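Local coordinates for protein putative silent information regulator 2 (Leishmania infantum, PDB 5OL0) that probably acts as an NAD-dependent, zinc-containing protein deacetylase of the sirtuin family that removes acetyl groups from lysine side chains and may regulate gene expression, at residues L37-A42 with R122-N127; Q126-L131 with G147-A152; V33-V38 with I210-I215. All coordinates share one frame; numbering follows the deposited sequence.

Contact 1: residues L37-A42 with R122-N127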
loop_
_atom_site.group_PDB
_atom_site.type_symbol
_atom_site.label_atom_id
_atom_site.label_comp_id
_atom_site.label_asym_id
_atom_site.label_seq_id
_atom_site.Cartn_x
_atom_site.Cartn_y
_atom_site.Cartn_z
ATOM N N LEU A 37 4.198 9.186 -9.272
ATOM C CA LEU A 37 4.325 8.531 -7.976
ATOM C C LEU A 37 2.989 7.863 -7.671
ATOM O O LEU A 37 1.958 8.520 -7.661
ATOM C CB LEU A 37 4.662 9.558 -6.923
ATOM C CG LEU A 37 4.711 9.068 -5.478
ATOM C CD1 LEU A 37 5.908 8.183 -5.261
ATOM C CD2 LEU A 37 4.784 10.257 -4.564
ATOM N N VAL A 38 3.017 6.557 -7.458
ATOM C CA VAL A 38 1.804 5.844 -7.145
ATOM C C VAL A 38 1.933 5.407 -5.725
ATOM O O VAL A 38 2.932 4.787 -5.335
ATOM C CB VAL A 38 1.610 4.611 -8.059
ATOM C CG1 VAL A 38 0.258 3.888 -7.756
ATOM C CG2 VAL A 38 1.636 5.026 -9.504
ATOM N N LEU A 39 0.921 5.724 -4.952
ATOM C CA LEU A 39 0.747 5.244 -3.577
ATOM C C LEU A 39 -0.424 4.294 -3.460
ATOM O O LEU A 39 -1.518 4.559 -3.995
ATOM C CB LEU A 39 0.450 6.426 -2.641
ATOM C CG LEU A 39 1.365 7.622 -2.792
ATOM C CD1 LEU A 39 1.052 8.668 -1.741
ATOM C CD2 LEU A 39 2.833 7.229 -2.680
ATOM N N VAL A 40 -0.241 3.225 -2.689
ATOM C CA VAL A 40 -1.164 2.144 -2.651
ATOM C C VAL A 40 -1.517 1.798 -1.229
ATOM O O VAL A 40 -0.632 1.708 -0.411
ATOM C CB VAL A 40 -0.553 0.890 -3.331
ATOM C CG1 VAL A 40 -1.621 -0.184 -3.446
ATOM C CG2 VAL A 40 -0.044 1.199 -4.719
ATOM N N GLY A 41 -2.801 1.588 -0.931
ATOM C CA GLY A 41 -3.221 1.097 0.394
ATOM C C GLY A 41 -4.248 -0.029 0.322
ATOM O O GLY A 41 -4.484 -0.569 -0.735
ATOM N N ALA A 42 -4.944 -0.290 1.438
ATOM C CA ALA A 42 -5.754 -1.492 1.632
ATOM C C ALA A 42 -6.911 -1.575 0.609
ATOM O O ALA A 42 -7.281 -2.666 0.181
ATOM C CB ALA A 42 -6.311 -1.532 3.037
ATOM N N ARG A 122 7.942 5.951 -8.877
ATOM C CA ARG A 122 8.083 5.035 -7.742
ATOM C C ARG A 122 6.705 4.583 -7.382
ATOM O O ARG A 122 5.740 5.336 -7.537
ATOM C CB ARG A 122 8.722 5.751 -6.542
ATOM C CG ARG A 122 9.531 4.838 -5.609
ATOM C CD ARG A 122 10.890 4.555 -6.268
ATOM N NE ARG A 122 11.710 3.615 -5.482
ATOM C CZ ARG A 122 12.565 3.989 -4.503
ATOM N NH1 ARG A 122 12.704 5.256 -4.138
ATOM N NH2 ARG A 122 13.267 3.079 -3.851
ATOM N N CYS A 123 6.614 3.354 -6.928
ATOM C CA CYS A 123 5.393 2.857 -6.339
ATOM C C CYS A 123 5.675 2.645 -4.855
ATOM O O CYS A 123 6.606 1.903 -4.499
ATOM C CB CYS A 123 4.980 1.512 -6.966
ATOM S SG CYS A 123 3.500 0.830 -6.149
ATOM N N CYS A 124 4.884 3.277 -3.999
ATOM C CA CYS A 124 5.070 3.157 -2.543
ATOM C C CYS A 124 3.781 2.594 -1.999
ATOM O O CYS A 124 2.730 3.219 -2.160
ATOM C CB CYS A 124 5.301 4.528 -1.952
ATOM S SG CYS A 124 6.889 5.346 -2.421
ATOM N N THR A 125 3.858 1.455 -1.332
ATOM C CA THR A 125 2.664 0.761 -0.830
ATOM C C THR A 125 2.732 0.649 0.685
ATOM O O THR A 125 3.764 0.418 1.257
ATOM C CB THR A 125 2.537 -0.633 -1.463
ATOM O OG1 THR A 125 1.365 -1.292 -0.988
ATOM C CG2 THR A 125 3.773 -1.553 -1.201
ATOM N N GLN A 126 1.629 0.867 1.339
ATOM C CA GLN A 126 1.507 0.583 2.734
ATOM C C GLN A 126 0.903 -0.813 2.978
ATOM O O GLN A 126 0.851 -1.254 4.106
ATOM C CB GLN A 126 0.692 1.672 3.431
ATOM C CG GLN A 126 -0.728 1.907 3.035
ATOM C CD GLN A 126 -1.315 3.076 3.830
ATOM O OE1 GLN A 126 -1.197 3.144 5.029
ATOM N NE2 GLN A 126 -1.915 3.953 3.182
ATOM N N ASN A 127 0.543 -1.526 1.918
ATOM C CA ASN A 127 0.041 -2.881 2.043
ATOM C C ASN A 127 1.210 -3.844 2.343
ATOM O O ASN A 127 2.407 -3.602 1.982
ATOM C CB ASN A 127 -0.701 -3.298 0.778
ATOM C CG ASN A 127 -1.992 -2.555 0.574
ATOM O OD1 ASN A 127 -2.568 -1.971 1.528
ATOM N ND2 ASN A 127 -2.527 -2.639 -0.670
#
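Val40 packs its side chain beside Thr125, at a slant, and touches Cys123 of the adjacent strand: CB sits 3.7 Å from Thr125 OG1, and CG2 reaches Cys123 SG at 3.8 Å. This pair of valine and cysteine branches, together with Val38, faces helix 106-116, where Ile111 covers them. On the other side of the sheet Leu39 turns its CD2 onto Cys124 CB (3.7 Å), while Leu37, its CG anti to the backbone N (chi1 175°), brings CD1 to 3.9 Å from Arg122 CB. Arg122 itself leads away to salt bridges with Asp202 and Asp207. Four backbone hydrogen bonds join the parallel strands, from Val38 N to Arg122 O through to Gln126 N to Val40 O (3.0 Å). Past the strand ends the link is weaker. Asn127 ND2 makes a weak, doubtful bond to Gly41 O, and Thr125 OG1, also bonded to Glu132, accepts from Asn127 N at 3.0 Å in an ST turn. Gln126 CG passes 3.7 Å from Gly41 CA. Adjacent parallel strands whose C-terminal ends open into loops fit the Rossmann-type sheet of the sirtuin fold, where Gln126 and Asn127 probably help bind NAD, as in close relatives.

Contact 2: residues Q126-L131 with G147-A152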
loop_
_atom_site.group_PDB
_atom_site.type_symbol
_atom_site.label_atom_id
_atom_site.label_comp_id
_atom_site.label_asym_id
_atom_site.label_seq_id
_atom_site.Cartn_x
_atom_site.Cartn_y
_atom_site.Cartn_z
ATOM N N GLN A 126 1.629 0.867 1.339
ATOM C CA GLN A 126 1.507 0.583 2.734
ATOM C C GLN A 126 0.903 -0.813 2.978
ATOM O O GLN A 126 0.851 -1.254 4.106
ATOM C CB GLN A 126 0.692 1.672 3.431
ATOM C CG GLN A 126 -0.728 1.907 3.035
ATOM C CD GLN A 126 -1.315 3.076 3.830
ATOM O OE1 GLN A 126 -1.197 3.144 5.029
ATOM N NE2 GLN A 126 -1.915 3.953 3.182
ATOM N N ASN A 127 0.543 -1.526 1.918
ATOM C CA ASN A 127 0.041 -2.881 2.043
ATOM C C ASN A 127 1.210 -3.844 2.343
ATOM O O ASN A 127 2.407 -3.602 1.982
ATOM C CB ASN A 127 -0.701 -3.298 0.778
ATOM C CG ASN A 127 -1.992 -2.555 0.574
ATOM O OD1 ASN A 127 -2.568 -1.971 1.528
ATOM N ND2 ASN A 127 -2.527 -2.639 -0.670
ATOM N N ILE A 128 0.862 -4.951 2.998
ATOM C CA ILE A 128 1.870 -5.947 3.368
ATOM C C ILE A 128 1.612 -7.233 2.633
ATOM O O ILE A 128 2.072 -8.285 3.044
ATOM C CB ILE A 128 1.898 -6.116 4.881
ATOM C CG1 ILE A 128 0.570 -6.672 5.456
ATOM C CG2 ILE A 128 2.200 -4.775 5.499
ATOM C CD1 ILE A 128 0.582 -6.728 6.983
ATOM N N ASP A 129 0.888 -7.138 1.513
ATOM C CA ASP A 129 0.459 -8.332 0.793
ATOM C C ASP A 129 1.404 -8.750 -0.322
ATOM O O ASP A 129 1.137 -9.718 -0.981
ATOM C CB ASP A 129 -0.987 -8.163 0.303
ATOM C CG ASP A 129 -1.212 -6.901 -0.584
ATOM O OD1 ASP A 129 -0.260 -6.478 -1.294
ATOM O OD2 ASP A 129 -2.367 -6.342 -0.565
ATOM N N GLY A 130 2.450 -7.972 -0.613
ATOM C CA GLY A 130 3.346 -8.276 -1.725
ATOM C C GLY A 130 2.759 -8.312 -3.149
ATOM O O GLY A 130 3.420 -8.758 -4.107
ATOM N N LEU A 131 1.562 -7.797 -3.356
ATOM C CA LEU A 131 0.995 -7.869 -4.691
ATOM C C LEU A 131 1.580 -6.977 -5.755
ATOM O O LEU A 131 1.446 -7.275 -6.916
ATOM C CB LEU A 131 -0.515 -7.701 -4.647
ATOM C CG LEU A 131 -1.185 -8.749 -3.804
ATOM C CD1 LEU A 131 -2.687 -8.493 -3.637
ATOM C CD2 LEU A 131 -0.943 -10.159 -4.336
ATOM N N GLY A 147 6.876 -3.266 4.867
ATOM C CA GLY A 147 7.361 -4.645 4.685
ATOM C C GLY A 147 6.347 -5.582 4.111
ATOM O O GLY A 147 5.433 -5.150 3.409
ATOM N N SER A 148 6.514 -6.874 4.424
ATOM C CA SER A 148 5.659 -7.955 3.917
ATOM C C SER A 148 6.043 -9.280 4.569
ATOM O O SER A 148 6.995 -9.332 5.425
ATOM C CB SER A 148 5.848 -8.126 2.388
ATOM O OG SER A 148 7.041 -8.868 2.095
ATOM N N PHE A 149 5.308 -10.335 4.167
ATOM C CA PHE A 149 5.515 -11.725 4.663
ATOM C C PHE A 149 6.532 -12.544 3.868
ATOM O O PHE A 149 6.549 -13.809 3.900
ATOM C CB PHE A 149 4.186 -12.463 4.744
ATOM C CG PHE A 149 3.320 -12.052 5.918
ATOM C CD1 PHE A 149 2.829 -10.754 6.028
ATOM C CD2 PHE A 149 2.974 -12.965 6.893
ATOM C CE1 PHE A 149 2.039 -10.386 7.120
ATOM C CE2 PHE A 149 2.224 -12.596 8.001
ATOM C CZ PHE A 149 1.749 -11.298 8.112
ATOM N N ALA A 150 7.417 -11.846 3.188
ATOM C CA ALA A 150 8.346 -12.505 2.290
ATOM C C ALA A 150 9.591 -12.965 2.998
ATOM O O ALA A 150 10.259 -13.810 2.454
ATOM C CB ALA A 150 8.709 -11.590 1.138
ATOM N N ALA A 151 9.909 -12.378 4.160
ATOM C CA ALA A 151 11.129 -12.668 4.942
ATOM C C ALA A 151 10.744 -12.442 6.402
ATOM O O ALA A 151 9.654 -11.932 6.679
ATOM C CB ALA A 151 12.280 -11.738 4.554
ATOM N N ALA A 152 11.610 -12.856 7.312
ATOM C CA ALA A 152 11.318 -12.819 8.730
ATOM C C ALA A 152 12.593 -12.479 9.498
ATOM O O ALA A 152 13.712 -12.700 8.980
ATOM C CB ALA A 152 10.771 -14.178 9.180
HETATM O O HOH W 1 4.751 -2.621 2.566
HETATM O O HOH W 2 2.985 -10.434 2.080
#
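The Phe149 ring receives Ile128 at its edge, where CD1 lies in the ring plane, 3.9 Å from CE1; Trp98 makes an edge-to-face pair with the same ring, and Phe88 and Ala92 touch the phenylalanine side chain. Ile128 reaches it with CG1 set between its backbone N and carbonyl carbon (chi1 64°) and CD1 extended beyond. No direct hydrogen bond joins the segments; water does the joining. One molecule lies 2.6 Å from Asn127 O and 2.8 Å from Gly147 O, with more acceptors in reach than it has protons, and probably links the segments. A second bridges the backbones, donating to Ile128 O and accepting from Phe149 N at 3.1 Å. Asp129 OD1, approached from above the carboxylate plane, accepts from Leu131 N (3.1 Å) in an Asx turn, while its OD2 bonds Ser45 OG. Ser148 OG accepts from Ala150 N at 3.2 Å in an ST turn at the corner of the chain. Residues 126-129 probably line the NAD site, as in relatives. The contact thus sets the loop between strand 120-125 and helix 131-134 against strand 147-148, with helix 85-95 packed on Phe149.

Contact 3: residues V33-V38 with I210-I215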
loop_
_atom_site.group_PDB
_atom_site.type_symbol
_atom_site.label_atom_id
_atom_site.label_comp_id
_atom_site.label_asym_id
_atom_site.label_seq_id
_atom_site.Cartn_x
_atom_site.Cartn_y
_atom_site.Cartn_z
ATOM N N VAL A 33 3.871 12.930 -19.232
ATOM C CA VAL A 33 4.195 12.740 -17.819
ATOM C C VAL A 33 4.925 11.445 -17.652
ATOM O O VAL A 33 4.407 10.418 -18.010
ATOM C CB VAL A 33 2.920 12.728 -16.951
ATOM C CG1 VAL A 33 3.265 12.338 -15.516
ATOM C CG2 VAL A 33 2.335 14.144 -16.944
ATOM N N ARG A 34 6.121 11.532 -17.102
ATOM C CA ARG A 34 7.019 10.407 -16.886
ATOM C C ARG A 34 7.386 10.128 -15.437
ATOM O O ARG A 34 8.034 9.115 -15.158
ATOM C CB ARG A 34 8.406 10.706 -17.559
ATOM C CG ARG A 34 8.424 10.852 -19.062
ATOM C CD ARG A 34 8.198 9.513 -19.725
ATOM N NE ARG A 34 7.750 9.646 -21.102
ATOM C CZ ARG A 34 7.333 8.633 -21.871
ATOM N NH1 ARG A 34 7.330 7.372 -21.429
ATOM N NH2 ARG A 34 6.927 8.884 -23.111
ATOM N N ARG A 35 7.081 11.031 -14.528
ATOM C CA ARG A 35 7.463 10.868 -13.156
ATOM C C ARG A 35 6.162 10.728 -12.281
ATOM O O ARG A 35 5.768 11.675 -11.569
ATOM C CB ARG A 35 8.352 12.044 -12.737
ATOM C CG ARG A 35 9.615 12.107 -13.635
ATOM C CD ARG A 35 10.732 12.826 -12.993
ATOM N NE ARG A 35 10.300 14.140 -12.524
ATOM C CZ ARG A 35 10.425 15.287 -13.188
ATOM N NH1 ARG A 35 10.971 15.325 -14.414
ATOM N NH2 ARG A 35 10.015 16.420 -12.611
ATOM N N ILE A 36 5.483 9.586 -12.423
ATOM C CA ILE A 36 4.217 9.333 -11.706
ATOM C C ILE A 36 4.575 8.588 -10.401
ATOM O O ILE A 36 5.164 7.523 -10.435
ATOM C CB ILE A 36 3.181 8.516 -12.478
ATOM C CG1 ILE A 36 2.865 9.210 -13.808
ATOM C CG2 ILE A 36 1.911 8.312 -11.637
ATOM C CD1 ILE A 36 1.969 8.425 -14.769
ATOM N N LEU A 37 4.198 9.186 -9.272
ATOM C CA LEU A 37 4.325 8.531 -7.976
ATOM C C LEU A 37 2.989 7.863 -7.671
ATOM O O LEU A 37 1.958 8.520 -7.661
ATOM C CB LEU A 37 4.662 9.558 -6.923
ATOM C CG LEU A 37 4.711 9.068 -5.478
ATOM C CD1 LEU A 37 5.908 8.183 -5.261
ATOM C CD2 LEU A 37 4.784 10.257 -4.564
ATOM N N VAL A 38 3.017 6.557 -7.458
ATOM C CA VAL A 38 1.804 5.844 -7.145
ATOM C C VAL A 38 1.933 5.407 -5.725
ATOM O O VAL A 38 2.932 4.787 -5.335
ATOM C CB VAL A 38 1.610 4.611 -8.059
ATOM C CG1 VAL A 38 0.258 3.888 -7.756
ATOM C CG2 VAL A 38 1.636 5.026 -9.504
ATOM N N ILE A 210 10.033 15.505 -6.663
ATOM C CA ILE A 210 10.151 15.648 -8.114
ATOM C C ILE A 210 9.018 14.970 -8.852
ATOM O O ILE A 210 9.072 14.897 -10.073
ATOM C CB ILE A 210 11.525 15.110 -8.657
ATOM C CG1 ILE A 210 11.761 13.624 -8.334
ATOM C CG2 ILE A 210 12.643 15.942 -8.052
ATOM C CD1 ILE A 210 12.821 12.964 -9.193
ATOM N N ALA A 211 7.960 14.505 -8.157
ATOM C CA ALA A 211 6.808 13.928 -8.887
ATOM C C ALA A 211 6.149 14.953 -9.809
ATOM O O ALA A 211 6.071 16.125 -9.481
ATOM C CB ALA A 211 5.764 13.371 -7.937
ATOM N N GLU A 212 5.643 14.485 -10.933
ATOM C CA GLU A 212 4.812 15.294 -11.863
ATOM C C GLU A 212 3.315 15.004 -11.684
ATOM O O GLU A 212 2.482 15.688 -12.240
ATOM C CB GLU A 212 5.174 14.945 -13.326
ATOM C CG GLU A 212 6.511 15.490 -13.770
ATOM C CD GLU A 212 7.107 14.862 -15.066
ATOM O OE1 GLU A 212 6.715 13.786 -15.587
ATOM O OE2 GLU A 212 8.060 15.488 -15.554
ATOM N N LEU A 213 3.001 13.946 -10.932
ATOM C CA LEU A 213 1.659 13.432 -10.761
ATOM C C LEU A 213 1.709 12.382 -9.661
ATOM O O LEU A 213 2.665 11.563 -9.593
ATOM C CB LEU A 213 1.126 12.817 -12.047
ATOM C CG LEU A 213 -0.229 12.133 -11.934
ATOM C CD1 LEU A 213 -1.355 13.096 -11.604
ATOM C CD2 LEU A 213 -0.499 11.344 -13.198
ATOM N N VAL A 214 0.691 12.409 -8.809
ATOM C CA VAL A 214 0.569 11.438 -7.761
ATOM C C VAL A 214 -0.840 10.839 -7.855
ATOM O O VAL A 214 -1.804 11.547 -8.118
ATOM C CB VAL A 214 0.981 11.992 -6.395
ATOM C CG1 VAL A 214 0.187 13.180 -6.007
ATOM C CG2 VAL A 214 0.844 10.931 -5.321
ATOM N N ILE A 215 -0.903 9.513 -7.810
ATOM C CA ILE A 215 -2.143 8.773 -7.897
ATOM C C ILE A 215 -2.105 7.928 -6.656
ATOM O O ILE A 215 -1.134 7.172 -6.422
ATOM C CB ILE A 215 -2.185 7.829 -9.128
ATOM C CG1 ILE A 215 -2.001 8.622 -10.433
ATOM C CG2 ILE A 215 -3.494 7.048 -9.150
ATOM C CD1 ILE A 215 -2.008 7.740 -11.694
#
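Strands 36-38 and 213-215 run parallel, their axes 22° apart and 4.7 Å at closest approach, at the centre of the Rossmann-type sheet of the sirtuin fold. Leu37 bonds through both its N and its O, to Leu213 O and Ile215 N respectively. On one face Ile36 and Leu213 lie side by side, CG1 to CD2 at 4.0 Å, and Ile36 CG2 meets Ile215 CD1; Leu24 and Ile28 of helix 21-30 touch Leu213 there. On the other face Leu37 CD2 runs alongside Val214 CG2 (4.1 Å), with Ala211 CB against Leu37 CB. Glu212 bonds Arg35 O through its backbone N, and its carboxylate OE1 collects two amide hydrogens: Arg34 N arrives nearly along the C-O axis at 2.8 Å, whereas Arg35 N comes in from above the carboxylate plane at 3.0 Å. Glu212 OE2 lies over one face of the Arg35 guanidinium, 3.1 Å from NH1, a salt bridge held by charge alone, as the oxygen sits well above the plane of the N-H groups. A bend at chi3 (-52°) turns this group side-on to Ile210, so NE, at 2.8 Å, and NH2, at 3.1 Å, both donate to Ile210 O in the guanidinium plane.

Contacts 1 and 3 share strand 36-40, which is flanked in the parallel sheet by strand 120-125 in contact 1 and by strand 213-217 in contact 3. Their centres lie about 12 Å apart, and Leu39 N probably bonds Ile215 O between them. Contact 2 takes up the chain where strand 120-125 ends: it shares Gln126 and Asn127 with contact 1, its centre about 12 Å from that of contact 1 and about 24 Å from that of contact 3. Along the sequence, strand 36-40 comes first, then 120-131, 147-152 and 210-215. Contacts 3, 1 and 2, in that order, thus run from the N-terminal ends of the central strands to the loop that probably receives NAD.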